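Local coordinates for Non-structural polyprotein (Sindbis virus, PDB 4GUA) that probably cleaves the viral nonstructural polyprotein as a cysteine protease, captured here as a precursor joining the protease part of nsP2 to the macro and zinc-binding domains of nsP3, at residues Pro153-Pro158 and Val332-Arg337; Leu181-Glu186 and Ile227-Lys232; Val266-Gly271 and Asn302-Leu307; Ala285-Arg290 and Met512-Glu517. All blocks are in the same frame, centred on the assembly; numbering follows the deposited sequence.

Contact 1. Residues Pro153-Pro158 and Val332-Arg337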
# COMPACT_ATOMS: atom_id res chain seq x y z
N PRO A 153 -7.02 4.16 -1.59
CA PRO A 153 -6.61 3.23 -0.54
C PRO A 153 -7.35 3.48 0.77
O PRO A 153 -7.44 2.58 1.61
CB PRO A 153 -5.12 3.52 -0.37
CG PRO A 153 -4.93 4.91 -0.86
CD PRO A 153 -5.97 5.13 -1.92
N HIS A 154 -7.88 4.68 0.95
CA HIS A 154 -8.57 5.03 2.18
C HIS A 154 -9.56 6.18 1.95
O HIS A 154 -9.50 6.87 0.94
CB HIS A 154 -7.57 5.41 3.28
CG HIS A 154 -6.78 6.65 2.98
ND1 HIS A 154 -7.33 7.91 3.05
CD2 HIS A 154 -5.49 6.83 2.62
CE1 HIS A 154 -6.42 8.81 2.75
NE2 HIS A 154 -5.29 8.18 2.48
N ALA A 155 -10.46 6.37 2.91
CA ALA A 155 -11.47 7.42 2.84
C ALA A 155 -10.86 8.82 2.88
O ALA A 155 -9.74 9.00 3.34
CB ALA A 155 -12.46 7.25 3.98
N LEU A 156 -11.62 9.80 2.42
CA LEU A 156 -11.21 11.19 2.50
C LEU A 156 -12.23 11.92 3.37
O LEU A 156 -13.32 11.40 3.62
CB LEU A 156 -11.19 11.83 1.12
CG LEU A 156 -10.44 11.10 0.01
CD1 LEU A 156 -10.51 11.91 -1.26
CD2 LEU A 156 -9.00 10.83 0.40
N VAL A 157 -11.89 13.11 3.84
CA VAL A 157 -12.80 13.87 4.69
C VAL A 157 -13.69 14.66 3.76
O VAL A 157 -13.20 15.30 2.83
CB VAL A 157 -12.04 14.83 5.62
CG1 VAL A 157 -10.95 14.09 6.38
CG2 VAL A 157 -11.44 15.97 4.83
N PRO A 158 -15.00 14.63 4.01
CA PRO A 158 -15.91 15.38 3.13
C PRO A 158 -15.62 16.88 3.13
O PRO A 158 -15.43 17.48 2.06
CB PRO A 158 -17.29 15.12 3.74
CG PRO A 158 -17.03 14.65 5.14
CD PRO A 158 -15.69 14.00 5.15
N VAL A 332 -9.88 5.79 10.97
CA VAL A 332 -9.63 7.01 11.74
C VAL A 332 -10.34 8.22 11.12
O VAL A 332 -11.00 9.00 11.82
CB VAL A 332 -8.13 7.32 11.86
CG1 VAL A 332 -7.93 8.67 12.51
CG2 VAL A 332 -7.42 6.24 12.66
N TYR A 333 -10.20 8.36 9.81
CA TYR A 333 -10.84 9.45 9.10
C TYR A 333 -12.36 9.37 9.22
O TYR A 333 -13.05 10.39 9.14
CB TYR A 333 -10.45 9.43 7.63
CG TYR A 333 -9.15 10.12 7.32
CD1 TYR A 333 -8.85 11.36 7.88
CD2 TYR A 333 -8.22 9.54 6.46
CE1 TYR A 333 -7.66 12.01 7.59
CE2 TYR A 333 -7.02 10.17 6.17
CZ TYR A 333 -6.75 11.40 6.73
OH TYR A 333 -5.57 12.04 6.44
N GLU A 334 -12.88 8.16 9.37
CA GLU A 334 -14.32 7.95 9.48
C GLU A 334 -14.79 7.90 10.93
O GLU A 334 -15.96 7.67 11.20
CB GLU A 334 -14.72 6.68 8.73
CG GLU A 334 -15.06 6.93 7.27
CD GLU A 334 -15.25 5.65 6.49
OE1 GLU A 334 -14.28 4.86 6.38
OE2 GLU A 334 -16.37 5.42 5.99
N GLY A 335 -13.86 8.10 11.87
CA GLY A 335 -14.22 8.21 13.28
C GLY A 335 -14.29 6.89 14.02
O GLY A 335 -14.31 6.85 15.25
N THR A 336 -14.29 5.79 13.27
CA THR A 336 -14.43 4.46 13.84
C THR A 336 -13.30 4.06 14.78
O THR A 336 -13.48 3.18 15.63
CB THR A 336 -14.51 3.41 12.70
OG1 THR A 336 -15.84 3.39 12.16
CG2 THR A 336 -14.16 2.00 13.19
N ARG A 337 -12.15 4.71 14.66
CA ARG A 337 -10.99 4.32 15.45
C ARG A 337 -10.31 5.47 16.17
O ARG A 337 -10.75 6.61 16.09
CB ARG A 337 -9.95 3.66 14.56
CG ARG A 337 -10.23 2.25 14.20
CD ARG A 337 -9.07 1.75 13.43
NE ARG A 337 -9.28 0.40 12.95
CZ ARG A 337 -8.39 -0.57 13.05
NH1 ARG A 337 -7.20 -0.36 13.61
NH2 ARG A 337 -8.69 -1.77 12.57
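The rings of His154 and Tyr333 meet with their planes at 33° and their centroids 5.5 Å apart, an oblique approach. His154 CE1 comes closest, 3.7 Å from Tyr333 CE2. In the plane of the imidazole itself lies Ala155 O, which takes a 2.7 Å hydrogen bond from His154 ND1, a bond that helps set the rotation of the ring. The same Ala155 O sits 3.5 Å from Tyr333 CD2, while on the other ortho side of the phenol Val157 CG1 packs 3.8 Å from Tyr333 CD1. Each ring also has an edge-to-face partner nearby: Tyr272 for His154 and His237 for Tyr333. The phenol hydroxyl is held by Thr303 O.

Beyond the rings the contact thins out. Glu334 CB does not aim at the partner segment, but the extended chain beyond CG brings OE1 to 3.8 Å from the methyl of Ala155. The backbone N of Ala155 is hydrogen-bonded to Ser330 OG, a turn earlier in the helix.

Helix 323-333 finishes here in a Schellman motif. Gly335 takes a positive phi of 87°, and its N bonds back to Val332 O. The whole is an interdomain seam, in which a loop of the papain-like peptidase lies against the C-terminal end of a helix that packs on the methyltransferase-like sheet.

Contact 2. Residues Leu181-Glu186 and Ile227-Lys232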
# COMPACT_ATOMS: atom_id res chain seq x y z
N LEU A 181 14.73 14.01 17.58
CA LEU A 181 15.00 15.02 16.56
C LEU A 181 13.67 15.55 16.04
O LEU A 181 12.80 14.78 15.66
CB LEU A 181 15.80 14.41 15.41
CG LEU A 181 16.11 15.32 14.23
CD1 LEU A 181 16.89 16.54 14.67
CD2 LEU A 181 16.88 14.54 13.19
N VAL A 182 13.51 16.86 16.03
CA VAL A 182 12.22 17.44 15.66
C VAL A 182 12.37 18.43 14.51
O VAL A 182 13.12 19.40 14.60
CB VAL A 182 11.56 18.14 16.88
CG1 VAL A 182 10.52 19.16 16.43
CG2 VAL A 182 10.94 17.11 17.82
N VAL A 183 11.68 18.15 13.42
CA VAL A 183 11.60 19.08 12.30
C VAL A 183 10.20 19.70 12.35
O VAL A 183 9.22 19.02 12.11
CB VAL A 183 11.81 18.37 10.96
CG1 VAL A 183 11.78 19.36 9.82
CG2 VAL A 183 13.12 17.59 10.97
N SER A 184 10.12 20.99 12.66
CA SER A 184 8.83 21.64 12.88
C SER A 184 8.94 23.13 12.61
O SER A 184 10.01 23.71 12.77
CB SER A 184 8.38 21.38 14.33
OG SER A 184 7.15 22.00 14.64
N GLU A 185 7.84 23.78 12.20
CA GLU A 185 7.86 25.23 12.03
C GLU A 185 7.65 25.99 13.35
O GLU A 185 8.01 27.16 13.47
CB GLU A 185 6.82 25.67 11.01
CG GLU A 185 6.81 27.18 10.83
CD GLU A 185 6.24 27.65 9.52
OE1 GLU A 185 6.28 26.88 8.53
OE2 GLU A 185 5.74 28.79 9.47
N GLU A 186 7.07 25.32 14.34
CA GLU A 186 6.76 25.95 15.61
C GLU A 186 7.41 25.14 16.72
O GLU A 186 7.53 23.93 16.60
CB GLU A 186 5.24 26.06 15.82
CG GLU A 186 4.43 26.06 14.52
CD GLU A 186 3.98 24.68 14.06
OE1 GLU A 186 4.51 23.68 14.59
OE2 GLU A 186 3.14 24.61 13.14
N ILE A 227 8.77 14.46 12.17
CA ILE A 227 8.62 15.47 11.14
C ILE A 227 7.23 16.07 11.28
O ILE A 227 6.24 15.40 11.03
CB ILE A 227 8.74 14.86 9.71
CG1 ILE A 227 9.94 13.91 9.61
CG2 ILE A 227 8.80 15.96 8.66
CD1 ILE A 227 11.25 14.57 9.90
N ASN A 228 7.18 17.33 11.69
CA ASN A 228 5.92 18.02 11.93
C ASN A 228 5.48 18.94 10.80
O ASN A 228 4.52 19.70 10.95
CB ASN A 228 5.99 18.78 13.25
CG ASN A 228 4.63 19.03 13.86
OD1 ASN A 228 3.66 18.35 13.53
ND2 ASN A 228 4.56 20.01 14.75
N ILE A 229 6.21 18.92 9.69
CA ILE A 229 5.97 19.85 8.58
C ILE A 229 4.71 19.51 7.79
O ILE A 229 4.54 18.38 7.29
CB ILE A 229 7.14 19.85 7.60
CG1 ILE A 229 8.45 20.21 8.30
CG2 ILE A 229 6.87 20.84 6.48
CD1 ILE A 229 8.50 21.62 8.86
N GLY A 230 3.82 20.49 7.68
CA GLY A 230 2.57 20.34 6.95
C GLY A 230 2.54 21.05 5.61
O GLY A 230 3.48 21.77 5.26
N THR A 231 1.44 20.83 4.88
CA THR A 231 1.18 21.45 3.58
C THR A 231 -0.19 22.13 3.55
O THR A 231 -1.16 21.58 4.08
CB THR A 231 1.20 20.39 2.47
OG1 THR A 231 2.54 19.93 2.28
CG2 THR A 231 0.65 20.92 1.15
N LYS A 232 -0.31 23.28 2.87
CA LYS A 232 -1.52 24.09 2.99
C LYS A 232 -2.65 23.49 2.18
O LYS A 232 -2.47 23.10 1.02
CB LYS A 232 -1.27 25.54 2.53
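Val183 and Ile227 pair as neighbours in a parallel sheet, and the hydrogen bond that closes their ladder runs from Asn228 N to Val183 O, 2.7 Å long and nearly straight at 165°.

The polar side chains add a second link one residue further on. Asn228 ND2 donates to Ser184 OG at 3.3 Å, with the hydroxyl close to the amide plane. Ser184 OG, anti to its backbone N (chi1 179°), gives its own proton to Glu186 O at 2.8 Å, so it both accepts and donates. The other end of the amide is taken too, since Asn228 OD1 is hydrogen-bonded to Tyr306 OH.

Apolar contacts lie on the face carrying Val183 and Ile227, whose side chains run side by side, with Val183 CG2 3.7 Å from Ile227 CD1. The second methyl of valine, CG1, meets Ile229 CG1 at 3.8 Å, and Ile229 CD1 reaches on to Glu185 N at 4.0 Å. Leu251 of helix 237-257 covers both isoleucines.

With bonds at both ends of the buried Asn228 side chain, the orientation of the amide is probably set. A short polar chain thus ties the two loops together just where the strands stop.

Contact 3. Residues Val266-Gly271 and Asn302-Leu307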
# COMPACT_ATOMS: atom_id res chain seq x y z
N VAL A 266 8.16 9.23 12.97
CA VAL A 266 6.80 9.75 12.93
C VAL A 266 6.79 10.92 11.96
O VAL A 266 7.59 11.83 12.10
CB VAL A 266 6.36 10.23 14.33
CG1 VAL A 266 4.99 10.92 14.28
CG2 VAL A 266 6.34 9.06 15.31
N VAL A 267 5.93 10.89 10.94
CA VAL A 267 5.92 11.96 9.94
C VAL A 267 4.50 12.38 9.60
O VAL A 267 3.66 11.56 9.27
CB VAL A 267 6.66 11.54 8.64
CG1 VAL A 267 6.24 10.15 8.20
CG2 VAL A 267 6.42 12.56 7.53
N LYS A 268 4.25 13.68 9.65
CA LYS A 268 2.92 14.20 9.38
C LYS A 268 2.53 14.01 7.90
O LYS A 268 3.31 14.30 6.99
CB LYS A 268 2.84 15.68 9.77
CG LYS A 268 1.59 16.36 9.26
CD LYS A 268 1.52 17.82 9.66
CE LYS A 268 1.33 17.99 11.16
NZ LYS A 268 1.25 19.43 11.53
N SER A 269 1.31 13.52 7.69
CA SER A 269 0.78 13.34 6.35
C SER A 269 -0.71 13.61 6.35
O SER A 269 -1.33 13.80 7.38
CB SER A 269 1.01 11.91 5.85
OG SER A 269 0.05 11.01 6.38
N TYR A 270 -1.26 13.68 5.15
CA TYR A 270 -2.70 13.74 4.91
C TYR A 270 -3.26 12.37 4.47
O TYR A 270 -4.34 12.28 3.90
CB TYR A 270 -3.00 14.92 4.00
CG TYR A 270 -2.37 16.16 4.60
CD1 TYR A 270 -3.08 16.96 5.49
CD2 TYR A 270 -1.04 16.49 4.34
CE1 TYR A 270 -2.49 18.07 6.06
CE2 TYR A 270 -0.45 17.60 4.91
CZ TYR A 270 -1.18 18.39 5.78
OH TYR A 270 -0.60 19.50 6.36
N GLY A 271 -2.45 11.33 4.64
CA GLY A 271 -2.75 10.01 4.13
C GLY A 271 -1.91 9.85 2.88
O GLY A 271 -1.08 10.72 2.59
N ASN A 302 -8.55 18.22 10.28
CA ASN A 302 -9.16 16.90 10.25
C ASN A 302 -8.58 15.99 9.17
O ASN A 302 -8.84 14.79 9.16
CB ASN A 302 -10.68 17.02 10.11
CG ASN A 302 -11.09 17.77 8.86
OD1 ASN A 302 -10.31 18.52 8.28
ND2 ASN A 302 -12.35 17.60 8.47
N THR A 303 -7.82 16.57 8.24
CA THR A 303 -7.11 15.79 7.23
C THR A 303 -5.71 15.35 7.68
O THR A 303 -5.11 14.47 7.06
CB THR A 303 -6.97 16.55 5.91
OG1 THR A 303 -6.24 17.76 6.13
CG2 THR A 303 -8.34 16.86 5.31
N GLU A 304 -5.19 15.96 8.74
CA GLU A 304 -3.84 15.62 9.22
C GLU A 304 -3.79 14.22 9.82
O GLU A 304 -4.66 13.83 10.60
CB GLU A 304 -3.34 16.66 10.22
CG GLU A 304 -2.75 17.89 9.54
CD GLU A 304 -2.07 18.84 10.51
OE1 GLU A 304 -2.10 18.56 11.72
OE2 GLU A 304 -1.51 19.86 10.05
N MET A 305 -2.78 13.46 9.43
CA MET A 305 -2.59 12.09 9.88
C MET A 305 -1.10 11.87 10.10
O MET A 305 -0.32 12.05 9.18
CB MET A 305 -3.10 11.12 8.82
CG MET A 305 -3.12 9.66 9.22
SD MET A 305 -4.41 9.31 10.43
CE MET A 305 -5.89 9.66 9.49
N TYR A 306 -0.71 11.48 11.30
CA TYR A 306 0.69 11.13 11.53
C TYR A 306 0.89 9.66 11.19
O TYR A 306 0.17 8.80 11.68
CB TYR A 306 1.10 11.38 12.97
CG TYR A 306 1.25 12.84 13.36
CD1 TYR A 306 2.37 13.58 12.99
CD2 TYR A 306 0.28 13.48 14.12
CE1 TYR A 306 2.51 14.92 13.36
CE2 TYR A 306 0.40 14.80 14.49
CZ TYR A 306 1.51 15.52 14.12
OH TYR A 306 1.61 16.84 14.51
N LEU A 307 1.84 9.40 10.29
CA LEU A 307 2.31 8.06 9.99
C LEU A 307 3.45 7.63 10.92
O LEU A 307 4.42 8.36 11.12
CB LEU A 307 2.80 7.99 8.54
CG LEU A 307 1.77 8.35 7.47
CD1 LEU A 307 2.43 8.39 6.10
CD2 LEU A 307 0.60 7.39 7.48
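Lys268 and Tyr306 face each other as a non-hydrogen-bonded antiparallel pair, and the lysine chain can be followed outward along its neighbours. CB lies 3.7 Å from Tyr306 CE1. CG is anti to the backbone N, and CD comes 3.7 Å from Glu304 OE2. At chi3 (-68°) the chain bends, placing CE 3.6 Å from Tyr306 OH and beside the Glu304 carboxylate. NZ completes a salt bridge to Glu304 OE2 at 3.2 Å, meeting that oxygen from 50° above the carboxylate plane. The ammonium has a further, weak bond to Asn228 OD1, and Glu304 OE1 is held by Ser300 N. The pair is buried, so each charge probably offsets the other's cost of desolvation.

On the opposite face of the sheet, Ser269 grips Met305. Its N and OG both donate to Met305 O, from opposite faces of the carbonyl plane, the hydroxyl at 3.0 Å. Ser269 OG in turn accepts from Gly271 N at 3.1 Å, an ST turn that bends the chain out of the strand. Past it, Tyr270 CE1 packs 3.5 Å from Glu304 CG, while Thr303 OG1 sits at the edge of the ring, 3.3 Å from Tyr270 CD1. The phenol oxygen is bound to Thr231 N.

Val267 and Leu307 continue the ladder with a reciprocal pair of backbone bonds. A strand laid antiparallel against an otherwise parallel set, in the order 3-2-1-4-5-7-6, is the signature of the Rossmann-like methyltransferase fold.

Contact 4. Residues Ala285-Arg290 and Met512-Glu517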
# COMPACT_ATOMS: atom_id res chain seq x y z
N ALA A 285 7.76 2.32 3.82
CA ALA A 285 7.27 1.31 4.74
C ALA A 285 8.09 0.03 4.61
O ALA A 285 8.28 -0.70 5.58
CB ALA A 285 5.81 1.02 4.47
N ARG A 286 8.57 -0.25 3.41
CA ARG A 286 9.34 -1.46 3.18
C ARG A 286 10.57 -1.50 4.11
O ARG A 286 11.09 -2.57 4.42
CB ARG A 286 9.78 -1.57 1.70
CG ARG A 286 9.18 -2.79 1.02
CD ARG A 286 9.61 -3.04 -0.44
NE ARG A 286 10.19 -1.92 -1.17
CZ ARG A 286 9.50 -1.05 -1.90
NH1 ARG A 286 8.17 -1.14 -1.98
NH2 ARG A 286 10.12 -0.08 -2.55
N LYS A 287 11.02 -0.33 4.54
CA LYS A 287 12.22 -0.22 5.38
C LYS A 287 11.98 -0.51 6.87
O LYS A 287 12.94 -0.55 7.64
CB LYS A 287 12.83 1.17 5.24
CG LYS A 287 13.26 1.52 3.84
CD LYS A 287 13.84 2.92 3.75
CE LYS A 287 14.21 3.28 2.32
NZ LYS A 287 15.15 2.31 1.70
N PHE A 288 10.73 -0.69 7.27
CA PHE A 288 10.39 -0.84 8.69
C PHE A 288 9.63 -2.12 8.97
O PHE A 288 8.96 -2.67 8.10
CB PHE A 288 9.55 0.35 9.17
CG PHE A 288 10.28 1.65 9.17
CD1 PHE A 288 10.42 2.39 8.00
CD2 PHE A 288 10.83 2.15 10.34
CE1 PHE A 288 11.10 3.60 8.00
CE2 PHE A 288 11.51 3.36 10.35
CZ PHE A 288 11.64 4.08 9.18
N VAL A 289 9.74 -2.60 10.21
CA VAL A 289 9.07 -3.82 10.64
C VAL A 289 7.56 -3.62 10.66
O VAL A 289 6.80 -4.46 10.17
CB VAL A 289 9.53 -4.24 12.05
CG1 VAL A 289 8.84 -5.52 12.47
CG2 VAL A 289 11.03 -4.44 12.08
N ARG A 290 7.13 -2.49 11.22
CA ARG A 290 5.71 -2.14 11.31
C ARG A 290 5.48 -0.72 10.83
O ARG A 290 6.37 0.13 10.88
CB ARG A 290 5.22 -2.20 12.75
CG ARG A 290 5.06 -3.56 13.37
CD ARG A 290 4.49 -3.35 14.76
NE ARG A 290 4.32 -4.58 15.52
CZ ARG A 290 3.21 -5.30 15.55
NH1 ARG A 290 2.14 -4.94 14.85
NH2 ARG A 290 3.17 -6.40 16.29
N MET A 512 19.81 4.12 1.62
CA MET A 512 18.64 4.69 2.27
C MET A 512 17.66 5.35 1.31
O MET A 512 16.68 5.94 1.74
CB MET A 512 19.10 5.69 3.34
CG MET A 512 18.43 5.50 4.68
SD MET A 512 18.60 3.84 5.37
CE MET A 512 19.16 4.21 7.03
N GLU A 513 17.93 5.27 0.01
CA GLU A 513 17.07 5.93 -0.96
C GLU A 513 15.67 5.30 -0.92
O GLU A 513 15.52 4.10 -0.69
CB GLU A 513 17.68 5.85 -2.37
CG GLU A 513 17.46 7.11 -3.24
CD GLU A 513 18.43 8.28 -2.89
OE1 GLU A 513 19.57 8.01 -2.44
OE2 GLU A 513 18.02 9.46 -3.03
N ILE A 514 14.64 6.12 -1.14
CA ILE A 514 13.28 5.63 -1.22
C ILE A 514 12.90 5.51 -2.69
O ILE A 514 12.60 6.52 -3.33
CB ILE A 514 12.32 6.65 -0.55
CG1 ILE A 514 12.68 6.83 0.92
CG2 ILE A 514 10.87 6.23 -0.69
CD1 ILE A 514 12.05 8.05 1.55
N ASP A 515 12.83 4.30 -3.22
CA ASP A 515 12.53 4.16 -4.64
C ASP A 515 11.05 3.84 -4.76
O ASP A 515 10.63 2.71 -4.56
CB ASP A 515 13.36 3.04 -5.26
CG ASP A 515 13.39 3.10 -6.79
OD1 ASP A 515 12.63 3.91 -7.36
OD2 ASP A 515 14.18 2.35 -7.40
N ASP A 516 10.27 4.85 -5.13
CA ASP A 516 8.83 4.70 -5.21
C ASP A 516 8.36 4.28 -6.60
O ASP A 516 7.20 3.92 -6.77
CB ASP A 516 8.13 5.99 -4.77
CG ASP A 516 8.67 7.21 -5.48
OD1 ASP A 516 9.84 7.19 -5.91
OD2 ASP A 516 7.93 8.21 -5.58
N GLU A 517 9.26 4.31 -7.58
CA GLU A 517 8.94 3.84 -8.92
C GLU A 517 9.11 2.32 -9.05
O GLU A 517 8.33 1.66 -9.74
CB GLU A 517 9.75 4.58 -9.98
CG GLU A 517 11.18 4.06 -10.16
CD GLU A 517 11.65 4.06 -11.61
OE1 GLU A 517 10.87 4.46 -12.51
OE2 GLU A 517 12.81 3.67 -11.83
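Lys287 makes the close part of this contact, threading its side chain onto the backbone of Met512-Ile514. The chain is extended as far as CE and then turns at chi4 (-57°), which puts NZ 3.0 Å from Glu513 O. This hydrogen bond joins the two segments, with the donor 42° above the carbonyl plane. CE lies beside the loop backbone, 3.4 Å from Glu513 O, and also near Met512 O and Ile514 CG1. NZ has a second acceptor in Asn314 OD1. Leu256 of helix 237-257 touches Lys287, Met512 and Ile514 alike, adding apolar packing.

The other side is looser. Arg286 brings the edge of its guanidinium to Asp515 O, which lies in its plane 3.5 Å from NH2, but its charge is not matched by the nearby carboxylate: Arg286 NH2 and Asp515 OD1 are 6.7 Å apart. Asp515 turns that oxygen instead toward its own chain, taking a weak bond from Glu517 N. Glu513 starts its side chain away from the 285-290 segment, is exposed, and lies close to a bound buffer molecule. Asp516 and Glu517 make salt bridges with Lys249 and Arg101.

Although acidic residues crowd the 512-517 loop, the lysine is met by neutral oxygens, a main-chain carbonyl and an asparagine amide. Its charge is therefore probably stabilised by dipoles rather than by a direct ion pair, and this link to the nsP3 part reads the loop's backbone more than its acidic side chains.

Contacts 2, 3 and 4 all reach the seven-stranded methyltransferase-like sheet. Contact 2 lies at the ends of strands 179-183 and 224-227, contact 3 joins 263-269 to 305-312, and contact 4 begins where helix 275-286 leads into the edge strand 288-294. Centres of contacts 2 and 3 are 11 Å apart and the two touch; contact 4 lies 17 Å from contact 3, centre to centre. Contact 1 touches contact 3 at 12 Å between centres, through Tyr333 ending helix 323-333 and through Val157. Along the chain, contacts 2 and 3 follow one another inside the loop closed by contact 1, whereas contact 4 crosses that loop. The methyltransferase-like domain thus meets the peptidase at contact 1 and the nsP3 part at contact 4.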